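Local coordinates for delta-aminolevulinic acid dehydratase (PDB 3OBK), which catalyses the condensation of two molecules of 5-aminolevulinate to porphobilinogen, an early step of tetrapyrrole biosynthesis, at residues A[155-158]-A[159-163]; A[183-186]-A[187-191]; A[222-226]-A[227-231]; A[307-310]-A[311-314]. One frame throughout, in Å; residues are numbered along the deposited sequence.

Overall arrangement
The chain folds as a TIM barrel of the aminolevulinate dehydratase family, and the four contacts follow one another along it without overlap. Contact 1 opens helix 158-175 and contact 2 leads from strand 179-182 into helix 189-199. Their centres are about 10 Å apart and they touch, with Asn158 OD1 2.8 Å from Asp187 N. Contact 3 ends helix 220-226, about 21 Å from contact 2 between centres. Contacts 2 and 3 do not touch each other, but both bind porphobilinogen. Contact 4 starts helix 310-324, about 42 Å from contact 1 between centres. Contacts 1, 2 and 4 also meet a second subunit of the octamer.

Contact 1: residues A[155-158]-A[159-163]; sequences KIVN and DLTVH
The first turn of helix 158-175 begins here, with Val157 at the N-cap position and Thr161 closing back on it. The hydroxyl of Thr161 donates to the carbonyl of Val157, OG1 to O 2.7 Å, and the donor is tilted 20° from the carbonyl plane. OG1 reaches this oxygen because it stands beside its own backbone N, anti to the carbonyl carbon (chi1 -67°). The backbone N of Thr161 adds a weak bond to the same oxygen, 3.3 Å from Val157 O. One residue on, Val162 N donates to Asn158 O at 2.9 Å. Val157 and Leu160 lie side by side, CG2 of Val157 3.8 Å from CB of Leu160. The amide of Asn158 stands almost upright to the carboxylate of Asp159, the planes 81° apart. Its ND2 still meets Asp159 OD1 at 3.1 Å, and the bond lies close to the amide plane. Both groups have stronger partners elsewhere: Asn158 OD1 accepts from Asp187 N, and Asp159 OD1 forms a salt bridge with Arg22 of a second subunit. The arrangement is typical of a helix N-terminus, here at an interface with a second subunit.

Contact 2: residues A[183-186]-A[187-191]; sequences SDMM and DGRVS. With PBG (3-[5-(aminomethyl)-4-(carboxymethyl)-1H-pyrrol-3-yl]propanoic acid), chain L.
Ser183 starts the segment at the product: its OG lies 2.5 Å from N1 of porphobilinogen, which donates the hydrogen bond. The same hydroxyl is bonded to Asp134. Asp184 comes next and faces Arg189 from the opposite direction. Its OD1 accepts from Arg189 NE at 2.8 Å, in a salt bridge with an N-H...O angle of 165°. The acceptor lies near the guanidinium plane, while NE meets the carboxylate on its syn side, 33° out of plane. Asp184 OD2 takes the backbone N of Met186 at 2.8 Å from above the carboxylate plane, which makes an Asx turn. Met185 CA lies 3.6 Å above the Arg189 guanidinium plane, toward its rim. Met186 then offers its carbonyl: a water donates to Met186 O at 2.7 Å and accepts weakly from Arg189 NH1. Beyond it, Arg189 CG lies between the backbone N and the carbonyl carbon (chi1 90°), and the chain, bent at chi2 and chi3, brings NE to the Asp184 carboxylate. Arg189 NH2 also donates to Tyr210 O. A bound magnesium ion lies about 4 Å from the Arg189 side chain, so Asp184 probably offsets part of the positive charge gathered here.

Contact 3: residues A[222-226]-A[227-231]; sequences FRDAL and DSHMV. With PBG (3-[5-(aminomethyl)-4-(carboxymethyl)-1H-pyrrol-3-yl]propanoic acid), chain L.
The His229 ring has Arg223 CB over the centre of one face and Asp224 at its edge. The CH-pi contact puts Arg223 CB 3.6 Å from the His229 centroid. At the edge, His229 NE2 donates to Asp224 OD1 at 2.7 Å, nearly straight at 167°, on the anti side of the carboxylate. Asp224 OD2 is held by Ser63. The Arg223 guanidinium has the carboxylate oxygen O2A of porphobilinogen at its edge, in plane, and the sulfur of Met230 over one face, toward the rim. Arg223 NH2 donates to porphobilinogen O2A at 2.6 Å, and NE adds a weak bond. Met230 SD is 3.4 Å from Arg223 NH1. The arginine chain runs extended from CG to NE (chi2 171°), which carries the guanidinium from the helix to the product. Beside it, the Phe222 ring has porphobilinogen C3A 3.4 Å above the centre of one face and Leu226 CD1 over the rim of the opposite face. The backbone ends the helix in a Schellman motif with Asp227 as the C-prime residue. Ser228 N donates to Arg223 O at 3.0 Å, and Asp227 N gives a weaker bond to Asp224 O. Helix 220-226 packs on strand 46-53, whose Phe51 touches Ala225 and Leu226, and the chain continues into the loop toward helix 247-258.

Contact 4: residues A[307-310]-A[311-314]; sequences YISE and KDTV
The backbone turns from an extended Ser309 into helix 310-324, where Thr313 N donates to Ser309 O at 3.2 Å and Val314 N to Glu310 O at 2.9 Å. Ser309 is the N-cap. Its OG, anti to the backbone N (chi1 152°), accepts a weak capping bond from Asp312 N at 3.4 Å. The same hydroxyl donates weakly to Asp312 OD2, 3.0 Å from OG, so serine and aspartate meet through both side chain and backbone. Thr313 OG1 lies 2.8 Å from Ser309 O and 3.2 Å from Glu310 O, and its single proton may serve either carbonyl. Ile308 packs on the same threonine, with CD1 3.5 Å from Thr313 OG1. Beyond the contact, Ile308 and Thr313 both rest on Leu299 of helix 293-305. The Glu310 chain is extended beyond CG, and its OE1 is bonded to Tyr333 and forms a salt bridge with Lys300. Ser217 of a second subunit packs on Asp312 and Thr313. The chemistry is that of a polar helix start: a weak serine cap and a threonine hydroxyl within reach of two carbonyls lie at the first turn, and the carboxylate of Asp312 would probably interact favourably with the helix dipole.

Contact 1: residues A[155-158]-A[159-163]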
loop_
_atom_site.group_PDB
_atom_site.type_symbol
_atom_site.label_atom_id
_atom_site.label_comp_id
_atom_site.label_asym_id
_atom_site.label_seq_id
_atom_site.Cartn_x
_atom_site.Cartn_y
_atom_site.Cartn_z
ATOM N N LYS A 155 12.823 -8.581 -40.469
ATOM C CA LYS A 155 11.973 -8.338 -39.315
ATOM C C LYS A 155 10.824 -9.345 -39.269
ATOM O O LYS A 155 10.284 -9.756 -40.305
ATOM C CB LYS A 155 11.383 -6.909 -39.334
ATOM C CG LYS A 155 12.282 -5.789 -38.742
ATOM C CD LYS A 155 11.769 -4.392 -39.121
ATOM C CE LYS A 155 12.813 -3.240 -38.925
ATOM N NZ LYS A 155 12.398 -1.912 -39.571
ATOM N N ILE A 156 10.467 -9.723 -38.048
ATOM C CA ILE A 156 9.254 -10.461 -37.782
ATOM C C ILE A 156 8.113 -9.458 -37.686
ATOM O O ILE A 156 7.943 -8.815 -36.669
ATOM C CB ILE A 156 9.355 -11.250 -36.455
ATOM C CG1 ILE A 156 10.386 -12.401 -36.586
ATOM C CG2 ILE A 156 7.983 -11.794 -36.076
ATOM C CD1 ILE A 156 11.866 -12.000 -36.509
ATOM N N VAL A 157 7.322 -9.342 -38.740
ATOM C CA VAL A 157 6.348 -8.262 -38.860
ATOM C C VAL A 157 5.113 -8.559 -38.055
ATOM O O VAL A 157 4.510 -9.616 -38.197
ATOM C CB VAL A 157 5.967 -7.947 -40.347
ATOM C CG1 VAL A 157 7.219 -7.614 -41.145
ATOM C CG2 VAL A 157 5.205 -9.074 -40.989
ATOM N N ASN A 158 4.748 -7.599 -37.212
ATOM C CA ASN A 158 3.782 -7.829 -36.165
ATOM C C ASN A 158 2.369 -8.100 -36.635
ATOM O O ASN A 158 1.798 -9.143 -36.326
ATOM C CB ASN A 158 3.734 -6.659 -35.209
ATOM C CG ASN A 158 3.103 -7.039 -33.898
ATOM O OD1 ASN A 158 3.781 -7.601 -33.032
ATOM N ND2 ASN A 158 1.795 -6.779 -33.749
ATOM N N ASP A 159 1.809 -7.144 -37.350
ATOM C CA ASP A 159 0.389 -7.125 -37.605
ATOM C C ASP A 159 -0.046 -8.183 -38.612
ATOM O O ASP A 159 -1.126 -8.759 -38.510
ATOM C CB ASP A 159 -0.002 -5.741 -38.117
ATOM C CG ASP A 159 0.262 -4.644 -37.092
ATOM O OD1 ASP A 159 0.628 -4.942 -35.928
ATOM O OD2 ASP A 159 0.088 -3.475 -37.479
ATOM N N LEU A 160 0.806 -8.439 -39.585
ATOM C CA LEU A 160 0.522 -9.435 -40.584
ATOM C C LEU A 160 0.592 -10.791 -39.881
ATOM O O LEU A 160 -0.202 -11.702 -40.167
ATOM C CB LEU A 160 1.507 -9.308 -41.751
ATOM C CG LEU A 160 1.329 -10.333 -42.877
ATOM C CD1 LEU A 160 -0.105 -10.257 -43.462
ATOM C CD2 LEU A 160 2.428 -10.181 -43.957
ATOM N N THR A 161 1.506 -10.899 -38.918
ATOM C CA THR A 161 1.602 -12.121 -38.119
ATOM C C THR A 161 0.345 -12.326 -37.302
ATOM O O THR A 161 -0.168 -13.428 -37.260
ATOM C CB THR A 161 2.850 -12.143 -37.229
ATOM O OG1 THR A 161 4.006 -12.224 -38.061
ATOM C CG2 THR A 161 2.816 -13.352 -36.270
ATOM N N VAL A 162 -0.197 -11.264 -36.710
ATOM C CA VAL A 162 -1.438 -11.399 -35.946
ATOM C C VAL A 162 -2.575 -11.944 -36.831
ATOM O O VAL A 162 -3.330 -12.832 -36.423
ATOM C CB VAL A 162 -1.836 -10.068 -35.242
ATOM C CG1 VAL A 162 -3.232 -10.165 -34.590
ATOM C CG2 VAL A 162 -0.786 -9.718 -34.189
ATOM N N HIS A 163 -2.668 -11.448 -38.061
ATOM C CA HIS A 163 -3.700 -11.925 -38.988
ATOM C C HIS A 163 -3.616 -13.452 -39.172
ATOM O O HIS A 163 -4.643 -14.136 -39.096
ATOM C CB HIS A 163 -3.569 -11.200 -40.323
ATOM C CG HIS A 163 -4.732 -11.396 -41.258
ATOM N ND1 HIS A 163 -6.013 -11.704 -40.828
ATOM C CD2 HIS A 163 -4.808 -11.266 -42.607
ATOM C CE1 HIS A 163 -6.821 -11.773 -41.874
ATOM N NE2 HIS A 163 -6.118 -11.496 -42.961
#

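Contact 2: residues A[183-186]-A[187-191]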
loop_
_atom_site.group_PDB
_atom_site.type_symbol
_atom_site.label_atom_id
_atom_site.label_comp_id
_atom_site.label_asym_id
_atom_site.label_seq_id
_atom_site.Cartn_x
_atom_site.Cartn_y
_atom_site.Cartn_z
ATOM N N SER A 183 1.679 -18.232 -28.031
ATOM C CA SER A 183 3.029 -18.162 -27.475
ATOM C C SER A 183 3.951 -17.290 -28.318
ATOM O O SER A 183 5.176 -17.340 -28.166
ATOM C CB SER A 183 3.610 -19.557 -27.398
ATOM O OG SER A 183 3.694 -20.114 -28.695
ATOM N N ASP A 184 3.348 -16.445 -29.148
ATOM C CA ASP A 184 4.038 -15.730 -30.223
ATOM C C ASP A 184 4.757 -14.472 -29.808
ATOM O O ASP A 184 5.728 -14.101 -30.446
ATOM C CB ASP A 184 3.003 -15.307 -31.260
ATOM C CG ASP A 184 1.816 -14.611 -30.625
ATOM O OD1 ASP A 184 1.029 -15.314 -29.950
ATOM O OD2 ASP A 184 1.700 -13.370 -30.774
ATOM N N MET A 185 4.224 -13.791 -28.791
ATOM C CA MET A 185 4.714 -12.509 -28.293
ATOM C C MET A 185 4.629 -11.357 -29.308
ATOM O O MET A 185 5.382 -10.366 -29.237
ATOM C CB MET A 185 6.102 -12.666 -27.683
ATOM C CG MET A 185 6.111 -13.469 -26.384
ATOM S SD MET A 185 5.229 -12.709 -24.989
ATOM C CE MET A 185 6.405 -11.481 -24.469
ATOM N N MET A 186 3.676 -11.451 -30.232
ATOM C CA MET A 186 3.342 -10.308 -31.070
ATOM C C MET A 186 2.569 -9.362 -30.208
ATOM O O MET A 186 1.914 -9.778 -29.269
ATOM C CB MET A 186 2.490 -10.711 -32.262
ATOM C CG MET A 186 3.203 -11.652 -33.232
ATOM S SD MET A 186 4.743 -10.975 -33.894
ATOM C CE MET A 186 6.064 -11.680 -32.881
ATOM N N ASP A 187 2.654 -8.081 -30.508
ATOM C CA ASP A 187 1.895 -7.106 -29.789
ATOM C C ASP A 187 0.444 -7.178 -30.183
ATOM O O ASP A 187 0.119 -7.257 -31.353
ATOM C CB ASP A 187 2.443 -5.720 -30.072
ATOM C CG ASP A 187 3.710 -5.459 -29.326
ATOM O OD1 ASP A 187 3.876 -6.063 -28.250
ATOM O OD2 ASP A 187 4.556 -4.682 -29.821
ATOM N N GLY A 188 -0.434 -7.170 -29.194
ATOM C CA GLY A 188 -1.863 -7.041 -29.468
ATOM C C GLY A 188 -2.571 -8.284 -29.944
ATOM O O GLY A 188 -3.744 -8.226 -30.239
ATOM N N ARG A 189 -1.898 -9.427 -29.986
ATOM C CA ARG A 189 -2.566 -10.622 -30.520
ATOM C C ARG A 189 -3.742 -11.098 -29.669
ATOM O O ARG A 189 -4.703 -11.632 -30.223
ATOM C CB ARG A 189 -1.561 -11.769 -30.816
ATOM C CG ARG A 189 -1.254 -12.763 -29.716
ATOM C CD ARG A 189 -0.337 -12.215 -28.631
ATOM N NE ARG A 189 0.540 -13.271 -28.127
ATOM C CZ ARG A 189 1.229 -13.217 -26.992
ATOM N NH1 ARG A 189 1.145 -12.166 -26.200
ATOM N NH2 ARG A 189 1.989 -14.248 -26.628
ATOM N N VAL A 190 -3.692 -10.902 -28.343
ATOM C CA VAL A 190 -4.756 -11.453 -27.500
ATOM C C VAL A 190 -6.088 -10.864 -27.916
ATOM O O VAL A 190 -7.037 -11.575 -28.185
ATOM C CB VAL A 190 -4.545 -11.256 -25.976
ATOM C CG1 VAL A 190 -5.781 -11.739 -25.239
ATOM C CG2 VAL A 190 -3.273 -12.027 -25.466
ATOM N N SER A 191 -6.157 -9.561 -27.982
ATOM C CA SER A 191 -7.424 -8.915 -28.289
ATOM C C SER A 191 -7.902 -9.262 -29.679
ATOM O O SER A 191 -9.107 -9.402 -29.887
ATOM C CB SER A 191 -7.293 -7.401 -28.195
ATOM O OG SER A 191 -8.555 -6.774 -28.359
HETATM C CHA PBG L . 6.672 -21.779 -29.834
HETATM C C1A PBG L . 6.925 -22.495 -28.548
HETATM C C2A PBG L . 8.163 -22.708 -27.949
HETATM C C3A PBG L . 7.907 -23.405 -26.783
HETATM C C4A PBG L . 6.534 -23.515 -26.663
HETATM N NA PBG L . 5.962 -22.985 -27.753
HETATM C C5A PBG L . 9.539 -22.431 -28.505
HETATM C C6A PBG L . 9.930 -21.023 -28.642
HETATM O O1A PBG L . 9.000 -20.174 -28.644
HETATM O O2A PBG L . 11.129 -20.721 -28.835
HETATM C C7A PBG L . 8.934 -23.925 -25.853
HETATM C C8A PBG L . 8.480 -24.895 -24.827
HETATM C C9A PBG L . 9.505 -25.655 -24.093
HETATM O O3A PBG L . 9.159 -26.713 -23.576
HETATM O O4A PBG L . 10.723 -25.448 -24.202
HETATM N N1 PBG L . 5.945 -20.552 -29.791
HETATM O O HOH W 1 1.021 -9.167 -26.779
#

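Contact 3: residues A[222-226]-A[227-231]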
loop_
_atom_site.group_PDB
_atom_site.type_symbol
_atom_site.label_atom_id
_atom_site.label_comp_id
_atom_site.label_asym_id
_atom_site.label_seq_id
_atom_site.Cartn_x
_atom_site.Cartn_y
_atom_site.Cartn_z
ATOM N N PHE A 222 12.901 -28.506 -26.834
ATOM C CA PHE A 222 11.635 -28.343 -27.539
ATOM C C PHE A 222 11.883 -28.154 -29.074
ATOM O O PHE A 222 11.232 -28.801 -29.906
ATOM C CB PHE A 222 10.847 -27.174 -26.938
ATOM C CG PHE A 222 9.560 -26.835 -27.676
ATOM C CD1 PHE A 222 9.583 -26.017 -28.805
ATOM C CD2 PHE A 222 8.331 -27.289 -27.194
ATOM C CE1 PHE A 222 8.415 -25.683 -29.451
ATOM C CE2 PHE A 222 7.144 -26.961 -27.814
ATOM C CZ PHE A 222 7.173 -26.183 -28.964
ATOM N N ARG A 223 12.825 -27.278 -29.427
ATOM C CA ARG A 223 13.119 -27.018 -30.820
ATOM C C ARG A 223 13.750 -28.225 -31.531
ATOM O O ARG A 223 13.645 -28.347 -32.745
ATOM C CB ARG A 223 14.004 -25.777 -30.947
ATOM C CG ARG A 223 13.281 -24.487 -30.546
ATOM C CD ARG A 223 14.225 -23.320 -30.458
ATOM N NE ARG A 223 13.596 -22.102 -29.940
ATOM C CZ ARG A 223 14.275 -21.052 -29.482
ATOM N NH1 ARG A 223 15.609 -21.062 -29.465
ATOM N NH2 ARG A 223 13.636 -19.984 -29.024
ATOM N N ASP A 224 14.395 -29.122 -30.788
ATOM C CA ASP A 224 14.812 -30.390 -31.374
ATOM C C ASP A 224 13.569 -31.213 -31.679
ATOM O O ASP A 224 13.474 -31.811 -32.751
ATOM C CB ASP A 224 15.731 -31.175 -30.438
ATOM C CG ASP A 224 17.061 -30.462 -30.155
ATOM O OD1 ASP A 224 17.484 -29.611 -30.979
ATOM O OD2 ASP A 224 17.690 -30.765 -29.102
ATOM N N ALA A 225 12.606 -31.225 -30.748
ATOM C CA ALA A 225 11.378 -32.027 -30.894
ATOM C C ALA A 225 10.589 -31.673 -32.151
ATOM O O ALA A 225 10.137 -32.574 -32.890
ATOM C CB ALA A 225 10.492 -31.930 -29.670
ATOM N N LEU A 226 10.441 -30.371 -32.401
ATOM C CA LEU A 226 9.726 -29.880 -33.600
ATOM C C LEU A 226 10.599 -29.637 -34.836
ATOM O O LEU A 226 10.078 -29.345 -35.924
ATOM C CB LEU A 226 9.003 -28.587 -33.267
ATOM C CG LEU A 226 7.668 -28.710 -32.565
ATOM C CD1 LEU A 226 7.806 -29.634 -31.382
ATOM C CD2 LEU A 226 7.123 -27.320 -32.168
ATOM N N ASP A 227 11.913 -29.735 -34.657
ATOM C CA ASP A 227 12.893 -29.387 -35.696
ATOM C C ASP A 227 12.656 -27.952 -36.178
ATOM O O ASP A 227 12.430 -27.694 -37.344
ATOM C CB ASP A 227 12.856 -30.402 -36.852
ATOM C CG ASP A 227 14.048 -30.277 -37.789
ATOM O OD1 ASP A 227 15.145 -29.872 -37.373
ATOM O OD2 ASP A 227 13.871 -30.575 -38.973
ATOM N N SER A 228 12.698 -27.019 -35.243
ATOM C CA SER A 228 12.182 -25.680 -35.504
ATOM C C SER A 228 13.156 -24.610 -35.035
ATOM O O SER A 228 12.779 -23.475 -34.778
ATOM C CB SER A 228 10.784 -25.524 -34.876
ATOM O OG SER A 228 10.820 -25.715 -33.479
ATOM N N HIS A 229 14.425 -24.990 -34.966
ATOM C CA HIS A 229 15.489 -24.049 -34.719
ATOM C C HIS A 229 15.507 -22.926 -35.752
ATOM O O HIS A 229 15.284 -23.155 -36.936
ATOM C CB HIS A 229 16.818 -24.779 -34.703
ATOM C CG HIS A 229 17.032 -25.589 -33.468
ATOM N ND1 HIS A 229 17.388 -25.019 -32.263
ATOM C CD2 HIS A 229 16.926 -26.921 -33.245
ATOM C CE1 HIS A 229 17.503 -25.969 -31.353
ATOM N NE2 HIS A 229 17.232 -27.131 -31.922
ATOM N N MET A 230 15.773 -21.718 -35.272
ATOM C CA MET A 230 15.817 -20.520 -36.086
ATOM C C MET A 230 16.929 -20.623 -37.128
ATOM O O MET A 230 18.021 -21.126 -36.852
ATOM C CB MET A 230 16.076 -19.280 -35.219
ATOM C CG MET A 230 15.022 -18.949 -34.165
ATOM S SD MET A 230 15.272 -19.692 -32.510
ATOM C CE MET A 230 16.874 -19.004 -32.026
ATOM N N VAL A 231 16.644 -20.115 -38.319
ATOM C CA VAL A 231 17.579 -20.170 -39.428
ATOM C C VAL A 231 18.617 -19.062 -39.341
ATOM O O VAL A 231 18.326 -17.980 -38.814
ATOM C CB VAL A 231 16.816 -20.053 -40.765
ATOM C CG1 VAL A 231 17.704 -19.531 -41.884
ATOM C CG2 VAL A 231 16.219 -21.413 -41.127
HETATM C CHA PBG L . 6.672 -21.779 -29.834
HETATM C C1A PBG L . 6.925 -22.495 -28.548
HETATM C C2A PBG L . 8.163 -22.708 -27.949
HETATM C C3A PBG L . 7.907 -23.405 -26.783
HETATM C C4A PBG L . 6.534 -23.515 -26.663
HETATM N NA PBG L . 5.962 -22.985 -27.753
HETATM C C5A PBG L . 9.539 -22.431 -28.505
HETATM C C6A PBG L . 9.930 -21.023 -28.642
HETATM O O1A PBG L . 9.000 -20.174 -28.644
HETATM O O2A PBG L . 11.129 -20.721 -28.835
HETATM C C7A PBG L . 8.934 -23.925 -25.853
HETATM C C8A PBG L . 8.480 -24.895 -24.827
HETATM C C9A PBG L . 9.505 -25.655 -24.093
HETATM O O3A PBG L . 9.159 -26.713 -23.576
HETATM O O4A PBG L . 10.723 -25.448 -24.202
HETATM N N1 PBG L . 5.945 -20.552 -29.791
#

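Contact 4: residues A[307-310]-A[311-314]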
loop_
_atom_site.group_PDB
_atom_site.type_symbol
_atom_site.label_atom_id
_atom_site.label_comp_id
_atom_site.label_asym_id
_atom_site.label_seq_id
_atom_site.Cartn_x
_atom_site.Cartn_y
_atom_site.Cartn_z
ATOM N N TYR A 307 23.165 -37.934 -9.797
ATOM C CA TYR A 307 23.567 -36.792 -8.991
ATOM C C TYR A 307 22.450 -36.372 -8.022
ATOM O O TYR A 307 22.723 -36.007 -6.882
ATOM C CB TYR A 307 23.954 -35.597 -9.861
ATOM C CG TYR A 307 25.057 -35.827 -10.891
ATOM C CD1 TYR A 307 26.071 -36.796 -10.710
ATOM C CD2 TYR A 307 25.092 -35.070 -12.031
ATOM C CE1 TYR A 307 27.072 -36.983 -11.675
ATOM C CE2 TYR A 307 26.060 -35.253 -12.977
ATOM C CZ TYR A 307 27.041 -36.199 -12.806
ATOM O OH TYR A 307 27.965 -36.329 -13.798
ATOM N N ILE A 308 21.200 -36.428 -8.485
ATOM C CA ILE A 308 20.038 -36.122 -7.665
ATOM C C ILE A 308 19.078 -37.305 -7.676
ATOM O O ILE A 308 19.240 -38.253 -8.439
ATOM C CB ILE A 308 19.285 -34.853 -8.153
ATOM C CG1 ILE A 308 18.731 -35.039 -9.582
ATOM C CG2 ILE A 308 20.179 -33.638 -8.058
ATOM C CD1 ILE A 308 18.016 -33.789 -10.152
ATOM N N SER A 309 18.088 -37.219 -6.803
ATOM C CA SER A 309 16.990 -38.140 -6.778
ATOM C C SER A 309 15.865 -37.532 -7.605
ATOM O O SER A 309 15.408 -36.432 -7.297
ATOM C CB SER A 309 16.509 -38.360 -5.358
ATOM O OG SER A 309 15.125 -38.696 -5.398
ATOM N N GLU A 310 15.415 -38.251 -8.634
ATOM C CA GLU A 310 14.436 -37.730 -9.580
ATOM C C GLU A 310 13.128 -37.338 -8.918
ATOM O O GLU A 310 12.619 -36.231 -9.143
ATOM C CB GLU A 310 14.139 -38.745 -10.686
ATOM C CG GLU A 310 13.500 -38.084 -11.902
ATOM C CD GLU A 310 13.343 -39.005 -13.085
ATOM O OE1 GLU A 310 13.215 -38.521 -14.223
ATOM O OE2 GLU A 310 13.329 -40.218 -12.886
ATOM N N LYS A 311 12.596 -38.265 -8.120
ATOM C CA LYS A 311 11.291 -38.126 -7.543
ATOM C C LYS A 311 11.277 -36.967 -6.573
ATOM O O LYS A 311 10.380 -36.139 -6.607
ATOM C CB LYS A 311 10.908 -39.425 -6.829
ATOM C CG LYS A 311 9.512 -39.471 -6.187
ATOM C CD LYS A 311 9.197 -40.900 -5.702
ATOM C CE LYS A 311 8.012 -40.942 -4.713
ATOM N NZ LYS A 311 7.612 -42.332 -4.279
ATOM N N ASP A 312 12.247 -36.910 -5.687
ATOM C CA ASP A 312 12.205 -35.898 -4.641
ATOM C C ASP A 312 12.256 -34.512 -5.262
ATOM O O ASP A 312 11.498 -33.629 -4.889
ATOM C CB ASP A 312 13.393 -36.018 -3.702
ATOM C CG ASP A 312 13.372 -37.271 -2.876
ATOM O OD1 ASP A 312 12.284 -37.668 -2.406
ATOM O OD2 ASP A 312 14.486 -37.815 -2.656
ATOM N N THR A 313 13.170 -34.344 -6.206
ATOM C CA THR A 313 13.436 -33.070 -6.793
ATOM C C THR A 313 12.242 -32.657 -7.677
ATOM O O THR A 313 11.756 -31.560 -7.552
ATOM C CB THR A 313 14.841 -33.083 -7.511
ATOM O OG1 THR A 313 14.847 -34.023 -8.586
ATOM C CG2 THR A 313 15.937 -33.508 -6.522
ATOM N N VAL A 314 11.694 -33.560 -8.487
ATOM C CA VAL A 314 10.487 -33.236 -9.254
ATOM C C VAL A 314 9.353 -32.765 -8.339
ATOM O O VAL A 314 8.758 -31.740 -8.592
ATOM C CB VAL A 314 10.000 -34.389 -10.154
ATOM C CG1 VAL A 314 8.599 -34.120 -10.663
ATOM C CG2 VAL A 314 10.935 -34.570 -11.356
#